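Local coordinates for protein-glutamate methylesterase/protein-glutamine glutaminase (Thermotoga maritima, PDB 3SFT) that probably removes methyl groups from methylglutamate residues of chemoreceptors and deamidates specific glutamines in bacterial chemotaxis, this piece being its C-terminal catalytic domain, at residues Ser59-Glu67 with Gly75-Leu86; His85-Val95 with Phe114-Tyr123. All blocks are in the same frame, centred on the assembly; numbering follows the deposited sequence.

The two contacts lie 15 Å apart, centre to centre, and come in series along the chain, the first pair completed before the second begins. Contact 1 pairs strands 62-65 and 76-79 at one margin of the central parallel sheet. The chain then runs through Pro-81 into strand 85-91, whose first two residues, His-85 and Leu-86, lie in segments of both contacts. Contact 2 sets that strand, half of an antiparallel hairpin with 94-100, against helix 112-123. Of the shared residues only Leu-86 touches a partner in each: its side chain reaches Ala-66 in contact 1, while its carbonyl binds Thr-115 in contact 2. Together they tie the sheet margin, the hairpin and one helix into a single catalytic domain.

Contact 1: Ser59-Glu67 with Gly75-Leu86; sequences SELTVKEAE and GFVYIAPGDFHL
Thr-62 to Ala-66 run parallel to Gly-75 to Ile-79 and pair with them through the backbone, joining the outermost strand 62-65 of the central sheet to its neighbour 76-79. Five N-H...O bonds cross the seam, beginning with Thr-62 N to Gly-75 O (3.2 Å) and ending with Ala-66 N to Ile-79 O (2.9 Å). Between them, Thr-62 and Lys-64 each also accept a bond, from Val-77 N and Ile-79 N. The axes of the two short strand segments are inclined at 24°. On the face carrying Val-63, Val-77 and Ile-79, Val-63 CG2 rests on Val-77 CB (3.8 Å), the two side chains lying alongside each other, and helix 48-58 covers this face through Leu-55 and Ala-52. Consecutive parallel strands in a doubly wound alpha/beta fold are usually linked by a helix; here the connection contains none, a departure consistent with the modified form of that fold. On the other face Thr-62 lies alongside Phe-76, its CB and CG2 touching CD1 and CE1, and Lys-64 CG passes beside Tyr-78 CD1. With its CG between the backbone N and carbonyl carbon (chi1 65°), the lysine chain also comes near Phe-76 CD1 before bending at its far end. There NZ binds Glu-65 O (2.8 Å) and forms a salt bridge to Glu-67 OE2 (3.1 Å), meeting the anti lone pair of that oxygen; Glu-70 supplies a further carboxylate. Such a cluster would probably keep the ammonium group charged and its chain fixed. The Tyr-78 hydroxyl is bonded to Lys-73 N. At the C-terminal end Ala-66 CB touches both Tyr-78 CB and Leu-86 CD2 (3.8 Å from the latter). Glu-65 CG meets Pro-81 CB at 3.8 Å, and its OE1 turns to Thr-48 OG1.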
loop_
_atom_site.group_PDB
_atom_site.type_symbol
_atom_site.label_atom_id
_atom_site.label_comp_id
_atom_site.label_asym_id
_atom_site.label_seq_id
_atom_site.Cartn_x
_atom_site.Cartn_y
_atom_site.Cartn_z
ATOM N N SER A 59 -10.079 -9.226 -10.177
ATOM C CA SER A 59 -8.910 -9.925 -9.627
ATOM C C SER A 59 -9.169 -11.335 -9.095
ATOM O O SER A 59 -10.294 -11.686 -8.737
ATOM C CB SER A 59 -8.289 -9.093 -8.494
ATOM O OG SER A 59 -8.090 -7.745 -8.881
ATOM N N GLU A 60 -8.108 -12.135 -9.042
ATOM C CA GLU A 60 -8.193 -13.489 -8.508
ATOM C C GLU A 60 -8.081 -13.415 -6.990
ATOM O O GLU A 60 -8.648 -14.241 -6.276
ATOM C CB GLU A 60 -7.097 -14.384 -9.092
ATOM C CG GLU A 60 -7.395 -14.864 -10.504
ATOM C CD GLU A 60 -8.730 -15.596 -10.599
ATOM O OE1 GLU A 60 -8.848 -16.712 -10.042
ATOM O OE2 GLU A 60 -9.668 -15.051 -11.226
ATOM N N LEU A 61 -7.349 -12.411 -6.507
ATOM C CA LEU A 61 -7.182 -12.186 -5.073
ATOM C C LEU A 61 -8.496 -11.631 -4.533
ATOM O O LEU A 61 -9.264 -11.014 -5.269
ATOM C CB LEU A 61 -6.064 -11.164 -4.811
ATOM C CG LEU A 61 -4.611 -11.555 -5.100
ATOM C CD1 LEU A 61 -3.726 -10.321 -5.084
ATOM C CD2 LEU A 61 -4.126 -12.578 -4.074
ATOM N N THR A 62 -8.758 -11.852 -3.252
ATOM C CA THR A 62 -9.979 -11.341 -2.644
ATOM C C THR A 62 -9.728 -9.922 -2.147
ATOM O O THR A 62 -8.909 -9.704 -1.251
ATOM C CB THR A 62 -10.446 -12.231 -1.474
ATOM O OG1 THR A 62 -10.674 -13.562 -1.955
ATOM C CG2 THR A 62 -11.740 -11.687 -0.870
ATOM N N VAL A 63 -10.417 -8.959 -2.754
ATOM C CA VAL A 63 -10.262 -7.557 -2.387
ATOM C C VAL A 63 -11.424 -7.089 -1.528
ATOM O O VAL A 63 -12.587 -7.196 -1.921
ATOM C CB VAL A 63 -10.152 -6.650 -3.632
ATOM C CG1 VAL A 63 -9.845 -5.221 -3.214
ATOM C CG2 VAL A 63 -9.077 -7.177 -4.584
ATOM N N LYS A 64 -11.097 -6.538 -0.366
ATOM C CA LYS A 64 -12.112 -6.058 0.556
ATOM C C LYS A 64 -11.571 -4.890 1.351
ATOM O O LYS A 64 -10.381 -4.587 1.303
ATOM C CB LYS A 64 -12.522 -7.177 1.525
ATOM C CG LYS A 64 -11.398 -7.639 2.464
ATOM C CD LYS A 64 -11.811 -8.833 3.324
ATOM C CE LYS A 64 -12.890 -8.469 4.319
ATOM N NZ LYS A 64 -12.409 -7.452 5.289
ATOM N N GLU A 65 -12.459 -4.254 2.100
ATOM C CA GLU A 65 -12.105 -3.132 2.942
ATOM C C GLU A 65 -11.501 -3.712 4.227
ATOM O O GLU A 65 -11.962 -4.745 4.718
ATOM C CB GLU A 65 -13.371 -2.334 3.253
ATOM C CG GLU A 65 -13.140 -0.873 3.588
ATOM C CD GLU A 65 -14.387 -0.017 3.391
ATOM O OE1 GLU A 65 -14.263 1.075 2.796
ATOM O OE2 GLU A 65 -15.484 -0.435 3.827
ATOM N N ALA A 66 -10.435 -3.093 4.735
ATOM C CA ALA A 66 -9.809 -3.565 5.968
ATOM C C ALA A 66 -10.750 -3.284 7.128
ATOM O O ALA A 66 -11.380 -2.229 7.172
ATOM C CB ALA A 66 -8.476 -2.865 6.197
ATOM N N GLU A 67 -10.853 -4.234 8.056
ATOM C CA GLU A 67 -11.721 -4.083 9.225
ATOM C C GLU A 67 -10.926 -4.077 10.524
ATOM O O GLU A 67 -9.888 -4.736 10.638
ATOM C CB GLU A 67 -12.768 -5.197 9.273
ATOM C CG GLU A 67 -13.717 -5.204 8.095
ATOM C CD GLU A 67 -14.754 -6.302 8.196
ATOM O OE1 GLU A 67 -15.660 -6.184 9.053
ATOM O OE2 GLU A 67 -14.664 -7.282 7.420
ATOM N N GLY A 75 -3.307 -13.654 0.195
ATOM C CA GLY A 75 -4.411 -13.965 -0.694
ATOM C C GLY A 75 -5.484 -12.886 -0.665
ATOM O O GLY A 75 -6.488 -12.990 -1.359
ATOM N N PHE A 76 -5.275 -11.857 0.153
ATOM C CA PHE A 76 -6.218 -10.749 0.276
ATOM C C PHE A 76 -5.559 -9.403 -0.024
ATOM O O PHE A 76 -4.349 -9.231 0.149
ATOM C CB PHE A 76 -6.786 -10.674 1.696
ATOM C CG PHE A 76 -7.717 -11.796 2.051
ATOM C CD1 PHE A 76 -9.095 -11.632 1.931
ATOM C CD2 PHE A 76 -7.224 -13.007 2.537
ATOM C CE1 PHE A 76 -9.974 -12.656 2.293
ATOM C CE2 PHE A 76 -8.093 -14.042 2.902
ATOM C CZ PHE A 76 -9.471 -13.864 2.779
ATOM N N VAL A 77 -6.378 -8.454 -0.468
ATOM C CA VAL A 77 -5.950 -7.096 -0.758
ATOM C C VAL A 77 -6.916 -6.245 0.065
ATOM O O VAL A 77 -8.132 -6.291 -0.139
ATOM C CB VAL A 77 -6.064 -6.770 -2.268
ATOM C CG1 VAL A 77 -5.642 -5.323 -2.538
ATOM C CG2 VAL A 77 -5.184 -7.719 -3.069
ATOM N N TYR A 78 -6.377 -5.544 1.057
ATOM C CA TYR A 78 -7.191 -4.722 1.945
ATOM C C TYR A 78 -7.137 -3.229 1.623
ATOM O O TYR A 78 -6.061 -2.640 1.574
ATOM C CB TYR A 78 -6.759 -4.941 3.394
ATOM C CG TYR A 78 -6.715 -6.390 3.832
ATOM C CD1 TYR A 78 -7.852 -7.020 4.342
ATOM C CD2 TYR A 78 -5.532 -7.125 3.755
ATOM C CE1 TYR A 78 -7.810 -8.346 4.764
ATOM C CE2 TYR A 78 -5.478 -8.451 4.175
ATOM C CZ TYR A 78 -6.621 -9.055 4.679
ATOM O OH TYR A 78 -6.578 -10.359 5.096
ATOM N N ILE A 79 -8.306 -2.628 1.414
ATOM C CA ILE A 79 -8.406 -1.203 1.115
ATOM C C ILE A 79 -8.691 -0.475 2.431
ATOM O O ILE A 79 -9.631 -0.830 3.147
ATOM C CB ILE A 79 -9.574 -0.904 0.130
ATOM C CG1 ILE A 79 -9.453 -1.748 -1.145
ATOM C CG2 ILE A 79 -9.627 0.571 -0.190
ATOM C CD1 ILE A 79 -8.106 -1.666 -1.852
ATOM N N ALA A 80 -7.878 0.525 2.760
ATOM C CA ALA A 80 -8.080 1.275 3.999
ATOM C C ALA A 80 -9.395 2.065 3.957
ATOM O O ALA A 80 -9.670 2.762 2.986
ATOM C CB ALA A 80 -6.900 2.212 4.247
ATOM N N PRO A 81 -10.248 1.918 4.986
ATOM C CA PRO A 81 -11.526 2.632 5.040
ATOM C C PRO A 81 -11.314 4.101 5.415
ATOM O O PRO A 81 -10.274 4.457 5.982
ATOM C CB PRO A 81 -12.285 1.877 6.130
ATOM C CG PRO A 81 -11.200 1.501 7.076
ATOM C CD PRO A 81 -10.112 1.008 6.140
ATOM N N GLY A 82 -12.300 4.944 5.113
ATOM C CA GLY A 82 -12.189 6.362 5.416
ATOM C C GLY A 82 -12.332 6.733 6.884
ATOM O O GLY A 82 -12.716 5.906 7.708
ATOM N N ASP A 83 -11.970 7.975 7.201
ATOM C CA ASP A 83 -12.051 8.534 8.554
ATOM C C ASP A 83 -11.022 8.044 9.575
ATOM O O ASP A 83 -10.896 8.630 10.653
ATOM C CB ASP A 83 -13.463 8.349 9.129
ATOM C CG ASP A 83 -14.526 9.077 8.324
ATOM O OD1 ASP A 83 -14.332 10.282 8.040
ATOM O OD2 ASP A 83 -15.555 8.445 7.986
ATOM N N PHE A 84 -10.288 6.984 9.247
ATOM C CA PHE A 84 -9.291 6.432 10.170
ATOM C C PHE A 84 -7.953 6.139 9.496
ATOM O O PHE A 84 -7.888 5.925 8.286
ATOM C CB PHE A 84 -9.768 5.094 10.761
ATOM C CG PHE A 84 -11.068 5.162 11.515
ATOM C CD1 PHE A 84 -11.088 5.472 12.869
ATOM C CD2 PHE A 84 -12.267 4.830 10.887
ATOM C CE1 PHE A 84 -12.287 5.446 13.592
ATOM C CE2 PHE A 84 -13.468 4.803 11.599
ATOM C CZ PHE A 84 -13.479 5.110 12.951
ATOM N N HIS A 85 -6.890 6.150 10.294
ATOM C CA HIS A 85 -5.558 5.787 9.816
ATOM C C HIS A 85 -5.568 4.281 10.050
ATOM O O HIS A 85 -6.086 3.816 11.072
ATOM C CB HIS A 85 -4.461 6.417 10.673
ATOM C CG HIS A 85 -4.189 7.853 10.354
ATOM N ND1 HIS A 85 -3.937 8.294 9.075
ATOM C CD2 HIS A 85 -4.116 8.944 11.151
ATOM C CE1 HIS A 85 -3.721 9.598 9.095
ATOM N NE2 HIS A 85 -3.824 10.016 10.342
ATOM N N LEU A 86 -5.076 3.517 9.083
ATOM C CA LEU A 86 -5.052 2.066 9.209
ATOM C C LEU A 86 -3.749 1.566 9.828
ATOM O O LEU A 86 -2.688 1.619 9.203
ATOM C CB LEU A 86 -5.267 1.419 7.842
ATOM C CG LEU A 86 -5.326 -0.107 7.819
ATOM C CD1 LEU A 86 -6.510 -0.593 8.646
ATOM C CD2 LEU A 86 -5.444 -0.590 6.378
#

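Contact 2: His85-Val95 with Phe114-Tyr123; sequences HLGLKAQNGKV and FTLDKAAEIY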
loop_
_atom_site.group_PDB
_atom_site.type_symbol
_atom_site.label_atom_id
_atom_site.label_comp_id
_atom_site.label_asym_id
_atom_site.label_seq_id
_atom_site.Cartn_x
_atom_site.Cartn_y
_atom_site.Cartn_z
ATOM N N HIS A 85 -6.890 6.150 10.294
ATOM C CA HIS A 85 -5.558 5.787 9.816
ATOM C C HIS A 85 -5.568 4.281 10.050
ATOM O O HIS A 85 -6.086 3.816 11.072
ATOM C CB HIS A 85 -4.461 6.417 10.673
ATOM C CG HIS A 85 -4.189 7.853 10.354
ATOM N ND1 HIS A 85 -3.937 8.294 9.075
ATOM C CD2 HIS A 85 -4.116 8.944 11.151
ATOM C CE1 HIS A 85 -3.721 9.598 9.095
ATOM N NE2 HIS A 85 -3.824 10.016 10.342
ATOM N N LEU A 86 -5.076 3.517 9.083
ATOM C CA LEU A 86 -5.052 2.066 9.209
ATOM C C LEU A 86 -3.749 1.566 9.828
ATOM O O LEU A 86 -2.688 1.619 9.203
ATOM C CB LEU A 86 -5.267 1.419 7.842
ATOM C CG LEU A 86 -5.326 -0.107 7.819
ATOM C CD1 LEU A 86 -6.510 -0.593 8.646
ATOM C CD2 LEU A 86 -5.444 -0.590 6.378
ATOM N N GLY A 87 -3.836 1.081 11.062
ATOM C CA GLY A 87 -2.657 0.571 11.729
ATOM C C GLY A 87 -2.549 -0.935 11.636
ATOM O O GLY A 87 -3.470 -1.605 11.170
ATOM N N LEU A 88 -1.382 -1.450 12.007
ATOM C CA LEU A 88 -1.109 -2.882 12.035
ATOM C C LEU A 88 -0.432 -3.171 13.365
ATOM O O LEU A 88 0.362 -2.365 13.850
ATOM C CB LEU A 88 -0.189 -3.316 10.887
ATOM C CG LEU A 88 -0.818 -3.463 9.501
ATOM C CD1 LEU A 88 -0.754 -2.143 8.752
ATOM C CD2 LEU A 88 -0.079 -4.534 8.725
ATOM N N LYS A 89 -0.787 -4.294 13.980
ATOM C CA LYS A 89 -0.204 -4.677 15.261
ATOM C C LYS A 89 0.073 -6.168 15.285
ATOM O O LYS A 89 -0.700 -6.964 14.743
ATOM C CB LYS A 89 -1.130 -4.291 16.423
ATOM C CG LYS A 89 -2.507 -4.940 16.370
ATOM C CD LYS A 89 -3.450 -4.358 17.415
ATOM C CE LYS A 89 -4.866 -4.873 17.214
ATOM N NZ LYS A 89 -5.840 -4.183 18.101
ATOM N N ALA A 90 1.210 -6.533 15.868
ATOM C CA ALA A 90 1.603 -7.932 15.971
ATOM C C ALA A 90 1.178 -8.470 17.333
ATOM O O ALA A 90 1.465 -7.866 18.368
ATOM C CB ALA A 90 3.111 -8.073 15.788
ATOM N N GLN A 91 0.464 -9.590 17.322
ATOM C CA GLN A 91 -0.009 -10.209 18.559
ATOM C C GLN A 91 0.075 -11.718 18.441
ATOM O O GLN A 91 -0.510 -12.304 17.529
ATOM C CB GLN A 91 -1.464 -9.803 18.851
ATOM C CG GLN A 91 -1.656 -8.344 19.274
ATOM C CD GLN A 91 -3.121 -7.943 19.372
ATOM O OE1 GLN A 91 -3.917 -8.236 18.480
ATOM N NE2 GLN A 91 -3.479 -7.257 20.452
ATOM N N ASN A 92 0.864 -12.333 19.320
ATOM C CA ASN A 92 1.014 -13.788 19.353
ATOM C C ASN A 92 1.376 -14.391 17.990
ATOM O O ASN A 92 0.738 -15.340 17.532
ATOM C CB ASN A 92 -0.287 -14.411 19.888
ATOM C CG ASN A 92 -0.141 -15.882 20.239
ATOM O OD1 ASN A 92 0.755 -16.263 20.992
ATOM N ND2 ASN A 92 -1.029 -16.716 19.695
ATOM N N GLY A 93 2.370 -13.802 17.328
ATOM C CA GLY A 93 2.802 -14.297 16.029
ATOM C C GLY A 93 1.905 -13.995 14.836
ATOM O O GLY A 93 2.177 -14.455 13.729
ATOM N N LYS A 94 0.825 -13.247 15.054
ATOM C CA LYS A 94 -0.093 -12.887 13.973
ATOM C C LYS A 94 -0.172 -11.368 13.859
ATOM O O LYS A 94 0.221 -10.649 14.782
ATOM C CB LYS A 94 -1.496 -13.439 14.246
ATOM C CG LYS A 94 -1.607 -14.951 14.261
ATOM C CD LYS A 94 -2.957 -15.362 14.817
ATOM C CE LYS A 94 -3.071 -16.868 14.982
ATOM N NZ LYS A 94 -3.188 -17.559 13.676
ATOM N N VAL A 95 -0.695 -10.884 12.735
ATOM C CA VAL A 95 -0.827 -9.446 12.513
ATOM C C VAL A 95 -2.289 -9.051 12.319
ATOM O O VAL A 95 -3.027 -9.699 11.574
ATOM C CB VAL A 95 0.019 -8.974 11.309
ATOM C CG1 VAL A 95 -0.125 -7.466 11.120
ATOM C CG2 VAL A 95 1.485 -9.324 11.540
ATOM N N PHE A 114 1.294 6.470 7.883
ATOM C CA PHE A 114 0.925 5.811 9.136
ATOM C C PHE A 114 0.974 4.287 9.000
ATOM O O PHE A 114 1.541 3.598 9.858
ATOM C CB PHE A 114 -0.474 6.250 9.584
ATOM C CG PHE A 114 -0.857 5.758 10.958
ATOM C CD1 PHE A 114 -0.723 6.587 12.069
ATOM C CD2 PHE A 114 -1.354 4.468 11.143
ATOM C CE1 PHE A 114 -1.078 6.139 13.343
ATOM C CE2 PHE A 114 -1.711 4.013 12.409
ATOM C CZ PHE A 114 -1.572 4.849 13.510
ATOM N N THR A 115 0.372 3.758 7.935
ATOM C CA THR A 115 0.357 2.312 7.705
ATOM C C THR A 115 1.768 1.743 7.508
ATOM O O THR A 115 2.095 0.672 8.034
ATOM C CB THR A 115 -0.535 1.945 6.497
ATOM O OG1 THR A 115 -1.878 2.375 6.755
ATOM C CG2 THR A 115 -0.543 0.439 6.258
ATOM N N LEU A 116 2.595 2.459 6.750
ATOM C CA LEU A 116 3.966 2.033 6.490
ATOM C C LEU A 116 4.814 2.065 7.752
ATOM O O LEU A 116 5.669 1.207 7.952
ATOM C CB LEU A 116 4.594 2.896 5.398
ATOM C CG LEU A 116 4.131 2.567 3.976
ATOM C CD1 LEU A 116 4.433 3.708 3.024
ATOM C CD2 LEU A 116 4.818 1.305 3.519
ATOM N N ASP A 117 4.574 3.059 8.603
ATOM C CA ASP A 117 5.299 3.183 9.862
ATOM C C ASP A 117 5.059 1.912 10.674
ATOM O O ASP A 117 6.002 1.282 11.159
ATOM C CB ASP A 117 4.797 4.408 10.641
ATOM C CG ASP A 117 5.416 4.521 12.031
ATOM O OD1 ASP A 117 6.631 4.262 12.179
ATOM O OD2 ASP A 117 4.683 4.881 12.981
ATOM N N LYS A 118 3.790 1.528 10.795
ATOM C CA LYS A 118 3.430 0.333 11.534
ATOM C C LYS A 118 3.931 -0.939 10.861
ATOM O O LYS A 118 4.560 -1.767 11.516
ATOM C CB LYS A 118 1.914 0.270 11.756
ATOM C CG LYS A 118 1.381 1.387 12.637
ATOM C CD LYS A 118 2.173 1.466 13.938
ATOM C CE LYS A 118 1.688 2.605 14.822
ATOM N NZ LYS A 118 1.785 3.917 14.136
ATOM N N ALA A 119 3.702 -1.075 9.551
ATOM C CA ALA A 119 4.134 -2.270 8.814
ATOM C C ALA A 119 5.640 -2.501 8.875
ATOM O O ALA A 119 6.089 -3.613 9.132
ATOM C CB ALA A 119 3.675 -2.209 7.363
ATOM N N ALA A 120 6.412 -1.441 8.652
ATOM C CA ALA A 120 7.866 -1.519 8.672
ATOM C C ALA A 120 8.415 -1.995 10.012
ATOM O O ALA A 120 9.328 -2.817 10.062
ATOM C CB ALA A 120 8.462 -0.172 8.315
ATOM N N GLU A 121 7.853 -1.476 11.096
ATOM C CA GLU A 121 8.290 -1.842 12.436
ATOM C C GLU A 121 8.048 -3.327 12.729
ATOM O O GLU A 121 8.821 -3.957 13.455
ATOM C CB GLU A 121 7.566 -0.969 13.455
ATOM C CG GLU A 121 8.357 -0.694 14.720
ATOM C CD GLU A 121 7.788 0.476 15.521
ATOM O OE1 GLU A 121 7.328 1.465 14.903
ATOM O OE2 GLU A 121 7.805 0.407 16.771
ATOM N N ILE A 122 6.990 -3.884 12.141
ATOM C CA ILE A 122 6.637 -5.288 12.334
ATOM C C ILE A 122 7.373 -6.222 11.380
ATOM O O ILE A 122 8.006 -7.185 11.812
ATOM C CB ILE A 122 5.116 -5.521 12.144
ATOM C CG1 ILE A 122 4.319 -4.745 13.195
ATOM C CG2 ILE A 122 4.793 -7.006 12.227
ATOM C CD1 ILE A 122 2.817 -4.862 13.020
ATOM N N TYR A 123 7.262 -5.947 10.083
ATOM C CA TYR A 123 7.887 -6.777 9.060
ATOM C C TYR A 123 9.355 -6.471 8.759
ATOM O O TYR A 123 10.054 -7.297 8.173
ATOM C CB TYR A 123 7.058 -6.729 7.775
ATOM C CG TYR A 123 5.696 -7.380 7.905
ATOM C CD1 TYR A 123 5.486 -8.692 7.482
ATOM C CD2 TYR A 123 4.618 -6.683 8.447
ATOM C CE1 TYR A 123 4.230 -9.297 7.597
ATOM C CE2 TYR A 123 3.364 -7.274 8.565
ATOM C CZ TYR A 123 3.177 -8.577 8.140
ATOM O OH TYR A 123 1.937 -9.157 8.258
HETATM O O HOH W 1 -3.165 4.845 7.114
#
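Thr-115 OG1 is gripped twice: it donates to Leu-86 O (2.7 Å), on a lone pair in the carbonyl plane, and accepts from a water at 2.8 Å. The same water accepts from Leu-86 N, 3.0 Å from its oxygen, so the hydroxyl holds Leu-86 O directly and Leu-86 N through the water. Setting OG1 beside its own backbone N (chi1 -60°) leaves Thr-115 CG2 to press on Leu-88 CD1, 3.6 Å away. Next to this, Phe-114 lies against the start of the strand. The His-85 CB methylene sits over one face of its ring, a CH-pi contact 3.8 Å from CB to the centroid, while the two rings run nearly parallel (10°) but slid apart, barely overlapping. At the edge of the phenyl ring, Gly-87 CA approaches CE2 to 3.6 Å; a CB on that residue would be tight here. Lys-118 NZ stands over the opposite face, toward the rim, and pairs with Asp-117. The imidazole is held separately, by Asp-103 O and Ala-111 N. Replacing Phe-114 by an alanine would probably leave the His-85 methylene without its aromatic face and open a gap beside Gly-87. Farther along, Ile-122 CD1 lies on the backbone between Leu-88 O and Ala-90 N, and its CG2 reaches the side chains of Ala-90 and Val-95. Val-95 CG2, on the returning strand, meets Tyr-123 OH at 3.3 Å. Helix 112-123 also packs through Thr-115 on Val-11, Val-38 and Val-40 of the central sheet, and the Phe-114 side chain is about 7 Å from that of Asp-138, a predicted active-site residue. The helix thus lies against both that parallel sheet and a beta hairpin, its strands joined by a type I' turn from Gln-91 to Lys-94.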